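Local atomic coordinates of hydrazine synthase alpha subunit (Candidatus Kuenenia stuttgartiensis, PDB entry 5C2V), a protein that catalyses, within the hydrazine synthase complex, the condensation of hydroxylamine with ammonia to yield hydrazine, and binds two c-type hemes. Residues 523-528 with 544-550. Numbering follows the deposited sequence.
Sequences SDVPYY and TWAYLRP. With HEC (heme c), chain B.
In the heme-binding middle domain, residues 523-528 lead into strand 527-532 of an antiparallel sheet, beside strand 461-467; extended residues 544-550, from the loop after strand 538-541, run antiparallel to them through a single beta bridge. Tyr527 and Ala546 form its hydrogen-bonded pair (CA–CA 5.2 Å), with Tyr527 N to Ala546 O and Ala546 N to Tyr527 O both 2.9 Å. Next along, a water spans the gap, donating to Val525 O (2.9 Å) and accepting from Leu548 N (2.6 Å). Asp524 N donates to Leu548 O (2.7 Å); Asp524 itself has positive phi (60/26), a kink in the extended chain.

The p rotamer of Tyr527 lays its ring over Ala546, whose small CB sits 4.1 Å from the ring centroid in a CH-pi contact; Leu548 (m,t) meets the phenol end, CG to Tyr527 OH 3.7 Å. Trp545 (m, chi2 110°) packs CE3 against Pro526 CB (3.8 Å); its six-membered ring receives the Tyr528 (p) edge in an offset edge-to-face stack, centroids 5.4 Å apart, planes at 75°. Thr544 OG1 touches heme CAA (3.5 Å) and bonds Gln245.

Arg549 folds back (m,m,m), its NE 2.9 Å from Asp524 OD1 in a hydrogen-bonded salt bridge; NH1 donates to the Asp265 carbonyl and NH2 pairs with Asp219, so two carboxylates balance this buried guanidinium.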
# COMPACT_ATOMS: atom_id res chain seq x y z
N SER D 523 -5.39 8.20 34.49
CA SER D 523 -6.35 8.87 33.62
C SER D 523 -5.79 10.22 33.17
O SER D 523 -4.82 10.72 33.75
CB SER D 523 -7.69 9.05 34.33
OG SER D 523 -7.58 9.96 35.41
N ASP D 524 -6.40 10.79 32.13
CA ASP D 524 -5.94 12.03 31.52
C ASP D 524 -4.52 11.92 30.98
O ASP D 524 -3.80 12.91 30.87
CB ASP D 524 -6.02 13.20 32.52
CG ASP D 524 -7.45 13.61 32.82
OD1 ASP D 524 -8.32 13.44 31.93
OD2 ASP D 524 -7.70 14.11 33.93
N VAL D 525 -4.11 10.70 30.64
CA VAL D 525 -2.81 10.46 30.03
C VAL D 525 -2.94 9.52 28.83
O VAL D 525 -3.77 8.60 28.85
CB VAL D 525 -1.80 9.86 31.04
CG1 VAL D 525 -1.51 10.86 32.16
CG2 VAL D 525 -2.32 8.55 31.61
N PRO D 526 -2.15 9.76 27.77
CA PRO D 526 -2.20 8.90 26.58
C PRO D 526 -1.62 7.51 26.83
O PRO D 526 -0.58 7.40 27.48
CB PRO D 526 -1.36 9.68 25.56
CG PRO D 526 -0.41 10.46 26.39
CD PRO D 526 -1.17 10.85 27.63
N TYR D 527 -2.28 6.48 26.33
CA TYR D 527 -1.83 5.11 26.55
C TYR D 527 -2.35 4.14 25.49
O TYR D 527 -3.29 4.46 24.76
CB TYR D 527 -2.25 4.62 27.94
CG TYR D 527 -3.70 4.19 28.04
CD1 TYR D 527 -4.71 5.13 28.23
CD2 TYR D 527 -4.06 2.85 27.94
CE1 TYR D 527 -6.03 4.74 28.32
CE2 TYR D 527 -5.38 2.46 28.02
CZ TYR D 527 -6.36 3.41 28.21
OH TYR D 527 -7.68 3.02 28.30
N TYR D 528 -1.73 2.96 25.41
CA TYR D 528 -2.26 1.87 24.59
C TYR D 528 -1.89 0.52 25.20
O TYR D 528 -1.23 0.46 26.24
CB TYR D 528 -1.75 1.98 23.15
CG TYR D 528 -0.25 1.85 22.99
CD1 TYR D 528 0.33 0.62 22.70
CD2 TYR D 528 0.58 2.96 23.11
CE1 TYR D 528 1.70 0.50 22.55
CE2 TYR D 528 1.95 2.84 22.96
CZ TYR D 528 2.50 1.61 22.68
OH TYR D 528 3.87 1.49 22.53
N THR D 544 -2.37 3.47 18.55
CA THR D 544 -3.32 4.56 18.67
C THR D 544 -3.08 5.18 20.03
O THR D 544 -2.26 4.69 20.80
CB THR D 544 -4.78 4.08 18.56
OG1 THR D 544 -5.65 5.22 18.42
CG2 THR D 544 -5.18 3.29 19.79
N TRP D 545 -3.79 6.26 20.33
CA TRP D 545 -3.69 6.85 21.65
C TRP D 545 -5.04 6.93 22.34
O TRP D 545 -5.95 7.64 21.89
CB TRP D 545 -3.03 8.23 21.57
CG TRP D 545 -1.62 8.14 21.09
CD1 TRP D 545 -1.13 8.57 19.89
CD2 TRP D 545 -0.51 7.56 21.79
NE1 TRP D 545 0.22 8.30 19.80
CE2 TRP D 545 0.62 7.69 20.96
CE3 TRP D 545 -0.37 6.96 23.04
CZ2 TRP D 545 1.88 7.23 21.34
CZ3 TRP D 545 0.88 6.50 23.42
CH2 TRP D 545 1.99 6.64 22.57
N ALA D 546 -5.17 6.18 23.43
CA ALA D 546 -6.40 6.11 24.20
C ALA D 546 -6.25 6.90 25.48
O ALA D 546 -5.15 7.04 26.01
CB ALA D 546 -6.77 4.66 24.50
N TYR D 547 -7.35 7.46 25.97
CA TYR D 547 -7.32 8.25 27.19
C TYR D 547 -8.61 8.09 27.98
O TYR D 547 -9.70 8.02 27.41
CB TYR D 547 -7.09 9.73 26.85
CG TYR D 547 -7.97 10.25 25.74
CD1 TYR D 547 -7.58 10.14 24.41
CD2 TYR D 547 -9.19 10.84 26.02
CE1 TYR D 547 -8.38 10.61 23.39
CE2 TYR D 547 -10.00 11.31 25.01
CZ TYR D 547 -9.59 11.20 23.70
OH TYR D 547 -10.39 11.67 22.68
N LEU D 548 -8.48 8.03 29.30
CA LEU D 548 -9.63 7.93 30.18
C LEU D 548 -9.80 9.20 30.99
O LEU D 548 -8.83 9.75 31.51
CB LEU D 548 -9.48 6.73 31.12
CG LEU D 548 -9.46 5.33 30.51
CD1 LEU D 548 -9.09 4.29 31.56
CD2 LEU D 548 -10.80 4.99 29.87
N ARG D 549 -11.03 9.69 31.08
CA ARG D 549 -11.33 10.78 32.00
C ARG D 549 -11.36 10.21 33.41
O ARG D 549 -11.53 9.00 33.58
CB ARG D 549 -12.66 11.45 31.64
CG ARG D 549 -12.69 12.11 30.26
CD ARG D 549 -11.40 12.88 29.96
NE ARG D 549 -11.05 13.84 31.00
CZ ARG D 549 -11.48 15.10 31.03
NH1 ARG D 549 -12.28 15.56 30.08
NH2 ARG D 549 -11.10 15.90 32.01
N PRO D 550 -11.17 11.06 34.43
CA PRO D 550 -11.21 10.60 35.83
C PRO D 550 -12.47 9.81 36.17
O PRO D 550 -13.56 10.20 35.77
CB PRO D 550 -11.15 11.90 36.62
CG PRO D 550 -10.39 12.83 35.75
CD PRO D 550 -10.79 12.48 34.34
FE HEC B . -8.26 -0.91 19.86
CHA HEC B . -7.27 0.80 17.03
CHB HEC B . -10.07 1.83 20.86
CHC HEC B . -8.93 -2.43 22.89
CHD HEC B . -6.27 -3.56 18.99
NA HEC B . -8.61 0.96 19.09
C1A HEC B . -8.10 1.46 17.91
C2A HEC B . -8.58 2.81 17.75
C3A HEC B . -9.35 3.10 18.80
C4A HEC B . -9.38 1.94 19.67
CMA HEC B . -10.08 4.44 19.06
CAA HEC B . -8.25 3.75 16.56
CBA HEC B . -9.39 3.74 15.55
CGA HEC B . -9.50 2.40 14.88
O1A HEC B . -10.63 1.84 14.81
O2A HEC B . -8.46 1.87 14.40
NB HEC B . -9.20 -0.34 21.63
C1B HEC B . -10.09 0.72 21.67
C2B HEC B . -11.05 0.45 22.72
C3B HEC B . -10.74 -0.72 23.29
C4B HEC B . -9.57 -1.25 22.61
CMB HEC B . -12.23 1.36 23.13
CAB HEC B . -11.51 -1.38 24.45
CBB HEC B . -10.63 -1.43 25.71
NC HEC B . -7.74 -2.70 20.75
C1C HEC B . -8.04 -3.08 22.05
C2C HEC B . -7.36 -4.33 22.32
C3C HEC B . -6.55 -4.58 21.29
C4C HEC B . -6.82 -3.60 20.25
CMC HEC B . -7.30 -5.04 23.69
CAC HEC B . -5.58 -5.78 21.18
CBC HEC B . -4.13 -5.27 21.16
ND HEC B . -6.97 -1.32 18.26
C1D HEC B . -6.27 -2.51 18.11
C2D HEC B . -5.53 -2.47 16.87
C3D HEC B . -5.85 -1.11 16.25
C4D HEC B . -6.74 -0.46 17.19
CMD HEC B . -4.62 -3.58 16.29
CAD HEC B . -5.33 -0.52 14.92
CBD HEC B . -3.83 -0.31 15.04
CGD HEC B . -3.29 0.23 13.74
O1D HEC B . -2.05 0.28 13.59
O2D HEC B . -4.11 0.60 12.85
O HOH W 1 -6.13 7.79 30.28